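Local coordinates for catalase (Bacillus pumilus, PDB 4QON) that catalyses the breakdown of hydrogen peroxide to water and oxygen at a buried haem and is captured here with catechol bound, at the catechol site and the protoporphyrin IX containing Fe and catechol site. Coordinates in Å, arbitrary orientation; residue numbers count along the deposited sequence, not the author numbering. Chains: chain A/B, Catalase.

Site 1: the catechol site. Residues chain A 99, 109-111, 136, 150, 164, 181-182. With CAQ (catechol), chain C.
The outer catechol lies in a narrow slot with a polar floor and apolar walls, on the distal side of the catalase core, where the conserved valine and aspartate of this family mark the main channel to the haem. The pocket is almost closed: the protein hides 231 of the ligand's 238 Å². Its diol end is held by the loop between strands 88-96 and 113-120. Carboxylate oxygen OD1 of A:Asp110 accepts from both hydroxyls, at 2.7 Å from CAQ O3 and 2.9 Å from CAQ O4; O4 comes in nearly along the C-O axis, O3 from above the carboxylate plane. O3 also lies 2.8 Å from the backbone O of A:Arg109, again above the carbonyl plane, so one hydroxyl proton is probably divided between two acceptors. The carboxylate itself sits at an unusual chi1 of -114°, and its other oxygen is held from above the carboxylate plane: A:Ile99 N donates to A:Asp110 OD2 over 3.0 Å, nearly straight at 168°.

Two leucines press the ring from opposite faces. A:Leu150 sets methyl CD2 3.6 Å from the catechol ring centroid, while A:Leu181, with CG anti to its backbone N, brings its own CD2 to 3.5 Å from that centroid on the other side. The two methyls sandwich the ring and fix its position and tilt in the slot. Its rim opposite the hydroxyls points into the face of A:Tyr164, the planes crossing at 63°, with CE1 3.4 Å from CAQ C1. That tyrosine holds CG in the crowded position between backbone N and carbonyl carbon. A:Arg109 NH1 donates in plane to the carbonyl O of A:Leu181, tying the polar loop to the apolar wall. A:Phe182 reaches the catechol rim with CZ, while A:Arg109 CD lies over one of the phenyl faces. The site thus sits where the loop meets the C-terminal ends of helices 143-150 and 175-181, with helix 161-169 closing the rim.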
loop_
_atom_site.group_PDB
_atom_site.type_symbol
_atom_site.label_atom_id
_atom_site.label_comp_id
_atom_site.label_asym_id
_atom_site.label_seq_id
_atom_site.Cartn_x
_atom_site.Cartn_y
_atom_site.Cartn_z
ATOM N N ILE A 99 -11.781 18.735 11.649
ATOM C CA ILE A 99 -12.731 18.018 10.867
ATOM C C ILE A 99 -12.494 18.095 9.344
ATOM O O ILE A 99 -12.551 17.071 8.672
ATOM C CB ILE A 99 -14.139 18.464 11.164
ATOM C CG1 ILE A 99 -14.533 17.982 12.578
ATOM C CG2 ILE A 99 -15.109 17.960 10.123
ATOM C CD1 ILE A 99 -14.626 16.460 12.777
ATOM N N ARG A 109 -14.814 26.922 12.894
ATOM C CA ARG A 109 -15.012 26.493 14.306
ATOM C C ARG A 109 -14.606 25.026 14.483
ATOM O O ARG A 109 -14.876 24.190 13.626
ATOM C CB ARG A 109 -16.484 26.688 14.751
ATOM C CG ARG A 109 -16.791 26.283 16.194
ATOM C CD ARG A 109 -18.202 26.656 16.660
ATOM N NE ARG A 109 -18.520 28.042 16.308
ATOM C CZ ARG A 109 -18.107 29.118 16.970
ATOM N NH1 ARG A 109 -17.408 29.010 18.091
ATOM N NH2 ARG A 109 -18.394 30.328 16.508
ATOM N N ASP A 110 -13.866 24.742 15.556
ATOM C CA ASP A 110 -13.238 23.407 15.750
ATOM C C ASP A 110 -12.388 23.515 17.036
ATOM O O ASP A 110 -11.726 24.522 17.257
ATOM C CB ASP A 110 -12.340 23.040 14.531
ATOM C CG ASP A 110 -12.849 21.811 13.703
ATOM O OD1 ASP A 110 -13.869 21.147 14.077
ATOM O OD2 ASP A 110 -12.186 21.478 12.666
ATOM N N PRO A 111 -12.294 22.419 17.813
ATOM C CA PRO A 111 -11.117 22.311 18.683
ATOM C C PRO A 111 -9.841 22.484 17.862
ATOM O O PRO A 111 -9.883 22.302 16.637
ATOM C CB PRO A 111 -11.237 20.881 19.255
ATOM C CG PRO A 111 -12.661 20.534 19.023
ATOM C CD PRO A 111 -13.014 21.136 17.733
ATOM N N PHE A 136 -16.187 15.619 23.895
ATOM C CA PHE A 136 -17.602 15.427 23.581
ATOM C C PHE A 136 -18.126 14.084 24.105
ATOM O O PHE A 136 -19.316 13.942 24.369
ATOM C CB PHE A 136 -17.807 15.354 22.082
ATOM C CG PHE A 136 -17.294 16.546 21.321
ATOM C CD1 PHE A 136 -16.005 16.544 20.781
ATOM C CD2 PHE A 136 -18.156 17.604 21.028
ATOM C CE1 PHE A 136 -15.547 17.624 20.058
ATOM C CE2 PHE A 136 -17.723 18.668 20.280
ATOM C CZ PHE A 136 -16.406 18.685 19.800
ATOM N N LEU A 150 -19.834 14.734 12.329
ATOM C CA LEU A 150 -19.229 16.063 12.159
ATOM C C LEU A 150 -18.648 16.296 10.793
ATOM O O LEU A 150 -18.643 17.422 10.311
ATOM C CB LEU A 150 -18.135 16.288 13.205
ATOM C CG LEU A 150 -18.528 16.451 14.703
ATOM C CD1 LEU A 150 -17.314 16.238 15.574
ATOM C CD2 LEU A 150 -19.086 17.804 14.918
ATOM N N TYR A 164 -24.536 16.419 12.855
ATOM C CA TYR A 164 -23.836 16.376 14.127
ATOM C C TYR A 164 -24.692 16.733 15.323
ATOM O O TYR A 164 -24.447 16.230 16.410
ATOM C CB TYR A 164 -22.527 17.148 14.103
ATOM C CG TYR A 164 -22.495 18.633 13.778
ATOM C CD1 TYR A 164 -22.729 19.562 14.749
ATOM C CD2 TYR A 164 -22.025 19.092 12.532
ATOM C CE1 TYR A 164 -22.646 20.927 14.479
ATOM C CE2 TYR A 164 -21.850 20.439 12.282
ATOM C CZ TYR A 164 -22.192 21.363 13.256
ATOM O OH TYR A 164 -22.085 22.719 13.000
ATOM N N LEU A 181 -17.008 24.999 23.178
ATOM C CA LEU A 181 -16.738 25.109 21.741
ATOM C C LEU A 181 -17.594 26.201 21.086
ATOM O O LEU A 181 -17.187 26.800 20.087
ATOM C CB LEU A 181 -17.003 23.783 21.047
ATOM C CG LEU A 181 -16.721 23.676 19.535
ATOM C CD1 LEU A 181 -15.247 23.840 19.262
ATOM C CD2 LEU A 181 -17.230 22.332 19.080
ATOM N N PHE A 182 -18.763 26.495 21.642
ATOM C CA PHE A 182 -19.570 27.582 21.056
ATOM C C PHE A 182 -19.428 28.931 21.727
ATOM O O PHE A 182 -20.101 29.883 21.307
ATOM C CB PHE A 182 -21.029 27.136 20.858
ATOM C CG PHE A 182 -21.205 26.205 19.665
ATOM C CD1 PHE A 182 -21.108 24.831 19.817
ATOM C CD2 PHE A 182 -21.484 26.719 18.418
ATOM C CE1 PHE A 182 -21.291 24.001 18.744
ATOM C CE2 PHE A 182 -21.656 25.901 17.339
ATOM C CZ PHE A 182 -21.554 24.532 17.491
HETATM C C1 CAQ C . -19.620 21.720 15.906
HETATM C C2 CAQ C . -18.652 22.169 15.028
HETATM C C3 CAQ C . -17.384 21.599 15.073
HETATM O O3 CAQ C . -16.397 21.952 14.239
HETATM C C4 CAQ C . -17.064 20.543 16.038
HETATM O O4 CAQ C . -15.785 20.040 16.015
HETATM C C5 CAQ C . -18.066 20.122 16.914
HETATM C C6 CAQ C . -19.337 20.712 16.844
#

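Site 2: the protoporphyrin IX containing Fe and catechol site. Residues chain A 54-57, 94, 98, 115, 128-130, 135-136, 140, 143, 146, 316, 332, 336, 339-340, 343-344, 347; chain B 47. With HEM (protoporphyrin IX containing Fe), chain D; CAQ (catechol), chain E.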
loop_
_atom_site.group_PDB
_atom_site.type_symbol
_atom_site.label_atom_id
_atom_site.label_comp_id
_atom_site.label_asym_id
_atom_site.label_seq_id
_atom_site.Cartn_x
_atom_site.Cartn_y
_atom_site.Cartn_z
ATOM N N ARG A 54 -4.209 12.645 7.407
ATOM C CA ARG A 54 -4.761 12.177 8.700
ATOM C C ARG A 54 -6.280 12.058 8.667
ATOM O O ARG A 54 -7.000 12.940 8.158
ATOM C CB ARG A 54 -4.301 13.072 9.845
ATOM C CG ARG A 54 -2.807 13.158 10.114
ATOM C CD ARG A 54 -2.474 14.453 10.905
ATOM N NE ARG A 54 -1.057 14.500 11.283
ATOM C CZ ARG A 54 -0.045 14.741 10.455
ATOM N NH1 ARG A 54 -0.274 14.925 9.157
ATOM N NH2 ARG A 54 1.202 14.767 10.916
ATOM N N VAL A 55 -6.817 10.997 9.276
ATOM C CA VAL A 55 -8.268 10.809 9.308
ATOM C C VAL A 55 -9.031 11.958 10.015
ATOM O O VAL A 55 -10.156 12.296 9.646
ATOM C CB VAL A 55 -8.646 9.430 9.861
ATOM C CG1 VAL A 55 -8.370 9.299 11.348
ATOM C CG2 VAL A 55 -10.110 9.056 9.551
ATOM N N VAL A 56 -8.442 12.493 11.076
ATOM C CA VAL A 56 -8.871 13.774 11.586
ATOM C C VAL A 56 -7.640 14.637 11.801
ATOM O O VAL A 56 -6.509 14.131 11.842
ATOM C CB VAL A 56 -9.665 13.604 12.912
ATOM C CG1 VAL A 56 -11.027 13.030 12.602
ATOM C CG2 VAL A 56 -8.943 12.662 13.877
ATOM N N HIS A 57 -7.853 15.926 12.036
ATOM C CA HIS A 57 -6.701 16.857 12.252
ATOM C C HIS A 57 -5.751 16.928 11.044
ATOM O O HIS A 57 -4.525 17.070 11.196
ATOM C CB HIS A 57 -5.862 16.542 13.475
ATOM C CG HIS A 57 -6.579 16.693 14.795
ATOM N ND1 HIS A 57 -6.335 17.743 15.652
ATOM C CD2 HIS A 57 -7.507 15.927 15.401
ATOM C CE1 HIS A 57 -7.087 17.618 16.734
ATOM N NE2 HIS A 57 -7.778 16.497 16.631
ATOM N N ARG A 94 2.991 19.899 16.672
ATOM C CA ARG A 94 2.070 20.106 15.582
ATOM C C ARG A 94 0.759 20.621 16.138
ATOM O O ARG A 94 0.194 20.039 17.062
ATOM C CB ARG A 94 1.797 18.779 14.801
ATOM C CG ARG A 94 1.081 19.031 13.492
ATOM C CD ARG A 94 1.047 17.843 12.547
ATOM N NE ARG A 94 0.172 18.010 11.372
ATOM C CZ ARG A 94 -1.142 17.812 11.362
ATOM N NH1 ARG A 94 -1.781 17.491 12.453
ATOM N NH2 ARG A 94 -1.828 17.968 10.222
ATOM N N VAL A 98 -9.531 20.227 13.126
ATOM C CA VAL A 98 -9.959 18.830 13.291
ATOM C C VAL A 98 -10.667 18.171 12.104
ATOM O O VAL A 98 -10.259 17.086 11.669
ATOM C CB VAL A 98 -10.852 18.698 14.512
ATOM C CG1 VAL A 98 -11.284 17.247 14.656
ATOM C CG2 VAL A 98 -10.102 19.148 15.744
ATOM N N ALA A 115 -0.193 18.968 19.849
ATOM C CA ALA A 115 0.527 17.754 20.048
ATOM C C ALA A 115 2.001 18.055 20.283
ATOM O O ALA A 115 2.627 18.614 19.432
ATOM C CB ALA A 115 0.308 16.867 18.818
ATOM N N VAL A 128 -0.492 14.312 23.461
ATOM C CA VAL A 128 -1.376 14.616 22.354
ATOM C C VAL A 128 -2.644 15.333 22.817
ATOM O O VAL A 128 -3.670 14.726 23.043
ATOM C CB VAL A 128 -1.713 13.340 21.572
ATOM C CG1 VAL A 128 -2.393 13.691 20.301
ATOM C CG2 VAL A 128 -0.439 12.551 21.330
ATOM N N GLY A 129 -2.508 16.640 23.034
ATOM C CA GLY A 129 -3.578 17.468 23.555
ATOM C C GLY A 129 -4.427 18.178 22.495
ATOM O O GLY A 129 -4.161 18.119 21.293
ATOM N N ASN A 130 -5.410 18.924 22.991
ATOM C CA ASN A 130 -6.133 19.927 22.262
ATOM C C ASN A 130 -6.075 21.250 23.023
ATOM O O ASN A 130 -5.710 21.261 24.168
ATOM C CB ASN A 130 -7.607 19.565 22.106
ATOM C CG ASN A 130 -7.896 18.635 20.926
ATOM O OD1 ASN A 130 -7.099 18.504 19.983
ATOM N ND2 ASN A 130 -9.061 18.005 20.974
ATOM N N PHE A 135 -13.736 16.703 26.407
ATOM C CA PHE A 135 -14.173 16.147 25.134
ATOM C C PHE A 135 -15.699 15.926 25.091
ATOM O O PHE A 135 -16.375 16.008 26.109
ATOM C CB PHE A 135 -13.431 14.824 24.830
ATOM C CG PHE A 135 -13.134 14.612 23.354
ATOM C CD1 PHE A 135 -12.363 15.500 22.677
ATOM C CD2 PHE A 135 -13.641 13.507 22.657
ATOM C CE1 PHE A 135 -12.105 15.334 21.319
ATOM C CE2 PHE A 135 -13.384 13.330 21.312
ATOM C CZ PHE A 135 -12.602 14.240 20.646
ATOM N N PHE A 136 -16.187 15.619 23.895
ATOM C CA PHE A 136 -17.602 15.427 23.581
ATOM C C PHE A 136 -18.126 14.084 24.105
ATOM O O PHE A 136 -19.316 13.942 24.369
ATOM C CB PHE A 136 -17.807 15.354 22.082
ATOM C CG PHE A 136 -17.294 16.546 21.321
ATOM C CD1 PHE A 136 -16.005 16.544 20.781
ATOM C CD2 PHE A 136 -18.156 17.604 21.028
ATOM C CE1 PHE A 136 -15.547 17.624 20.058
ATOM C CE2 PHE A 136 -17.723 18.668 20.280
ATOM C CZ PHE A 136 -16.406 18.685 19.800
ATOM N N ALA A 140 -14.192 5.409 23.578
ATOM C CA ALA A 140 -13.694 5.378 22.213
ATOM C C ALA A 140 -14.507 4.627 21.190
ATOM O O ALA A 140 -14.402 4.922 19.978
ATOM C CB ALA A 140 -12.273 4.861 22.222
ATOM N N PHE A 143 -16.191 7.042 18.863
ATOM C CA PHE A 143 -15.421 8.061 18.146
ATOM C C PHE A 143 -15.689 8.054 16.648
ATOM O O PHE A 143 -15.859 9.121 16.086
ATOM C CB PHE A 143 -13.928 7.924 18.436
ATOM C CG PHE A 143 -13.098 9.026 17.855
ATOM C CD1 PHE A 143 -13.083 10.263 18.438
ATOM C CD2 PHE A 143 -12.323 8.805 16.698
ATOM C CE1 PHE A 143 -12.307 11.246 17.941
ATOM C CE2 PHE A 143 -11.498 9.795 16.212
ATOM C CZ PHE A 143 -11.508 11.028 16.821
ATOM N N MET A 146 -19.122 9.808 16.167
ATOM C CA MET A 146 -19.017 11.269 16.382
ATOM C C MET A 146 -18.371 11.959 15.186
ATOM O O MET A 146 -18.917 12.892 14.654
ATOM C CB MET A 146 -18.215 11.581 17.666
ATOM C CG MET A 146 -18.159 13.082 17.983
ATOM S SD MET A 146 -16.881 13.416 19.216
ATOM C CE MET A 146 -15.448 13.306 18.175
ATOM N N PHE A 316 2.217 11.155 16.188
ATOM C CA PHE A 316 2.172 11.213 17.674
ATOM C C PHE A 316 1.252 10.107 18.156
ATOM O O PHE A 316 0.319 9.777 17.463
ATOM C CB PHE A 316 1.633 12.525 18.184
ATOM C CG PHE A 316 2.367 13.754 17.689
ATOM C CD1 PHE A 316 2.073 14.293 16.423
ATOM C CD2 PHE A 316 3.245 14.432 18.489
ATOM C CE1 PHE A 316 2.684 15.474 15.991
ATOM C CE2 PHE A 316 3.863 15.614 18.044
ATOM C CZ PHE A 316 3.616 16.101 16.782
ATOM N N LEU A 332 -11.926 6.695 26.948
ATOM C CA LEU A 332 -11.635 7.406 25.742
ATOM C C LEU A 332 -10.119 7.267 25.451
ATOM O O LEU A 332 -9.702 6.954 24.327
ATOM C CB LEU A 332 -12.048 8.865 25.870
ATOM C CG LEU A 332 -12.080 9.678 24.567
ATOM C CD1 LEU A 332 -13.251 9.235 23.701
ATOM C CD2 LEU A 332 -12.172 11.181 24.890
ATOM N N ARG A 336 -7.563 5.515 22.242
ATOM C CA ARG A 336 -6.497 6.258 21.620
ATOM C C ARG A 336 -5.147 5.520 21.657
ATOM O O ARG A 336 -4.372 5.583 20.709
ATOM C CB ARG A 336 -6.360 7.623 22.318
ATOM C CG ARG A 336 -7.567 8.545 22.053
ATOM C CD ARG A 336 -7.406 9.881 22.769
ATOM N NE ARG A 336 -6.546 10.789 22.014
ATOM C CZ ARG A 336 -5.810 11.768 22.555
ATOM N NH1 ARG A 336 -5.836 11.989 23.843
ATOM N NH2 ARG A 336 -5.017 12.486 21.818
ATOM N N SER A 339 -5.507 3.364 18.555
ATOM C CA SER A 339 -5.856 3.962 17.267
ATOM C C SER A 339 -4.705 4.705 16.605
ATOM O O SER A 339 -4.574 4.619 15.352
ATOM C CB SER A 339 -7.056 4.923 17.445
ATOM O OG SER A 339 -7.316 5.729 16.309
ATOM N N TYR A 340 -3.868 5.405 17.395
ATOM C CA TYR A 340 -2.841 6.214 16.749
ATOM C C TYR A 340 -1.796 5.344 16.000
ATOM O O TYR A 340 -1.563 5.591 14.796
ATOM C CB TYR A 340 -2.219 7.287 17.673
ATOM C CG TYR A 340 -3.185 8.382 18.067
ATOM C CD1 TYR A 340 -4.336 8.110 18.804
ATOM C CD2 TYR A 340 -2.948 9.706 17.718
ATOM C CE1 TYR A 340 -5.229 9.102 19.171
ATOM C CE2 TYR A 340 -3.801 10.742 18.130
ATOM C CZ TYR A 340 -4.934 10.450 18.848
ATOM O OH TYR A 340 -5.768 11.464 19.212
ATOM N N THR A 343 -3.486 3.672 12.920
ATOM C CA THR A 343 -3.687 4.522 11.746
ATOM C C THR A 343 -2.337 4.874 11.126
ATOM O O THR A 343 -2.257 4.993 9.898
ATOM C CB THR A 343 -4.548 5.804 12.034
ATOM O OG1 THR A 343 -5.098 6.290 10.809
ATOM C CG2 THR A 343 -3.731 6.891 12.664
ATOM N N GLN A 344 -1.288 5.037 11.944
ATOM C CA GLN A 344 0.012 5.459 11.438
ATOM C C GLN A 344 0.728 4.411 10.580
ATOM O O GLN A 344 1.272 4.708 9.506
ATOM C CB GLN A 344 0.921 5.991 12.556
ATOM C CG GLN A 344 0.521 7.375 13.029
ATOM C CD GLN A 344 0.655 7.622 14.521
ATOM O OE1 GLN A 344 1.369 6.924 15.242
ATOM N NE2 GLN A 344 -0.034 8.637 14.997
ATOM N N ARG A 347 -1.131 4.943 7.318
ATOM C CA ARG A 347 -0.873 6.259 6.707
ATOM C C ARG A 347 0.562 6.376 6.223
ATOM O O ARG A 347 0.829 6.975 5.179
ATOM C CB ARG A 347 -1.238 7.377 7.711
ATOM C CG ARG A 347 -1.052 8.794 7.187
ATOM C CD ARG A 347 -1.629 9.845 8.083
ATOM N NE ARG A 347 -1.010 10.087 9.403
ATOM C CZ ARG A 347 0.074 10.831 9.622
ATOM N NH1 ARG A 347 0.731 11.418 8.623
ATOM N NH2 ARG A 347 0.524 10.987 10.861
ATOM N N ASP B 47 -9.577 3.929 11.074
ATOM C CA ASP B 47 -8.210 4.330 10.943
ATOM C C ASP B 47 -7.701 4.191 9.515
ATOM O O ASP B 47 -6.625 4.716 9.180
ATOM C CB ASP B 47 -7.278 3.522 11.864
ATOM C CG ASP B 47 -7.470 3.785 13.366
ATOM O OD1 ASP B 47 -8.070 4.802 13.735
ATOM O OD2 ASP B 47 -7.079 2.857 14.153
HETATM C CHA HEM D . -5.075 12.775 15.550
HETATM C CHB HEM D . -7.951 9.185 16.925
HETATM C CHC HEM D . -9.420 11.819 20.779
HETATM C CHD HEM D . -6.033 15.130 19.700
HETATM C C1A HEM D . -5.741 11.582 15.595
HETATM C C2A HEM D . -5.634 10.548 14.590
HETATM C C3A HEM D . -6.451 9.543 14.990
HETATM C C4A HEM D . -7.046 9.943 16.229
HETATM C CMA HEM D . -6.646 8.207 14.291
HETATM C CAA HEM D . -4.751 10.578 13.349
HETATM C CBA HEM D . -3.288 10.318 13.789
HETATM C CGA HEM D . -2.296 10.150 12.637
HETATM O O1A HEM D . -1.035 10.286 12.834
HETATM O O2A HEM D . -2.725 9.844 11.505
HETATM C C1B HEM D . -8.583 9.649 18.084
HETATM C C2B HEM D . -9.568 8.860 18.780
HETATM C C3B HEM D . -9.990 9.577 19.828
HETATM C C4B HEM D . -9.221 10.838 19.819
HETATM C CMB HEM D . -10.099 7.491 18.451
HETATM C CAB HEM D . -10.992 9.168 20.838
HETATM C CBB HEM D . -11.496 7.943 20.780
HETATM C C1C HEM D . -8.599 12.928 20.851
HETATM C C2C HEM D . -8.435 13.744 21.970
HETATM C C3C HEM D . -7.481 14.684 21.641
HETATM C C4C HEM D . -7.015 14.440 20.349
HETATM C CMC HEM D . -9.142 13.670 23.299
HETATM C CAC HEM D . -6.898 15.641 22.554
HETATM C CBC HEM D . -6.911 15.242 23.818
HETATM C C1D HEM D . -5.548 14.751 18.458
HETATM C C2D HEM D . -4.525 15.533 17.781
HETATM C C3D HEM D . -4.274 14.893 16.615
HETATM C C4D HEM D . -5.118 13.690 16.596
HETATM C CMD HEM D . -3.939 16.829 18.301
HETATM C CAD HEM D . -3.287 15.316 15.561
HETATM C CBD HEM D . -1.867 14.850 15.929
HETATM C CGD HEM D . -0.940 15.369 14.844
HETATM O O1D HEM D . -0.613 16.580 14.859
HETATM O O2D HEM D . -0.544 14.606 13.936
HETATM N NA HEM D . -6.608 11.200 16.602
HETATM N NB HEM D . -8.406 10.809 18.766
HETATM N NC HEM D . -7.684 13.326 19.921
HETATM N ND HEM D . -5.828 13.643 17.739
HETATM FE FE HEM D . -7.069 12.334 18.226
HETATM C C1 CAQ E . -13.216 15.232 16.870
HETATM C C2 CAQ E . -12.119 14.417 16.737
HETATM C C3 CAQ E . -10.920 14.775 17.313
HETATM O O3 CAQ E . -9.800 14.002 17.242
HETATM C C4 CAQ E . -10.851 16.048 18.073
HETATM O O4 CAQ E . -9.682 16.328 18.647
HETATM C C5 CAQ E . -11.972 16.848 18.227
HETATM C C6 CAQ E . -13.139 16.428 17.601
HETATM O O HOH W 1 -4.824 9.008 9.998
HETATM O O HOH W 2 0.050 11.991 14.875
HETATM O O HOH W 3 -2.107 18.609 16.172
#
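This is the haem active site of the catalase, with catechol held on the distal histidine side. Packing is tight around the porphyrin core, which the protein encloses almost wholly; the haem was modelled in two conformers, so the one described is partly occupied. On the proximal face A:Tyr340, from helix 331-348, binds FE through its phenolate OH at 1.9 Å. A:Arg336, bent at chi3, grips that oxygen side-on with NE and NH2, which should favour its anionic form, while its guanidinium lies over a pyrrole. On the distal face the catalytic A:His57 stacks on pyrrole D with planes 1° apart, and A:Phe143 stacks on pyrrole B. The inner catechol lies in the distal pocket, wholly buried. A:His57 NE2 is 2.8 Å from CAQ O4 in a hydrogen bond of undecided direction, and A:Asn130 ND2 donates to O4 in its amide plane, 2.9 Å away and at 173°. The A:Val98 methyl CG1 presses on the ring face, 3.3 Å from its centroid, while A:Phe135 meets it edge-to-face.

The propionate side is hydrated, waters 1, 2 and 3 sharing the carboxylates with arginines. A:Arg347 spans one, NH2 to HEM O1A at 2.6 Å and NE to O2A; A:Arg54 and A:Arg94, guanidiniums overlaid, pair with O2D and O1D of the other. Water 2 bridges the propionates. Beside the haem, A:Ser339 OG donates to B:Asp47 OD1 over 2.8 Å, from above the carboxylate plane.

The C-alpha centres of site 1 and site 2 are about 14 Å apart, consistent with outer and inner positions along what is probably the main channel to the iron. A:Phe136 belongs to both, turning CZ toward the outer catechol and CE1 toward the inner one. Neighbouring residues of one loop, A:Val98 and A:Ile99, also serve different sites, as do A:Met146 and A:Leu150 on helix 143-150, so the two pockets share a loop and a helix as walls. Site 2 alone includes a residue of chain B, which supports proximal-helix residues beside the haem as a second shell, whereas site 1 is built within one subunit.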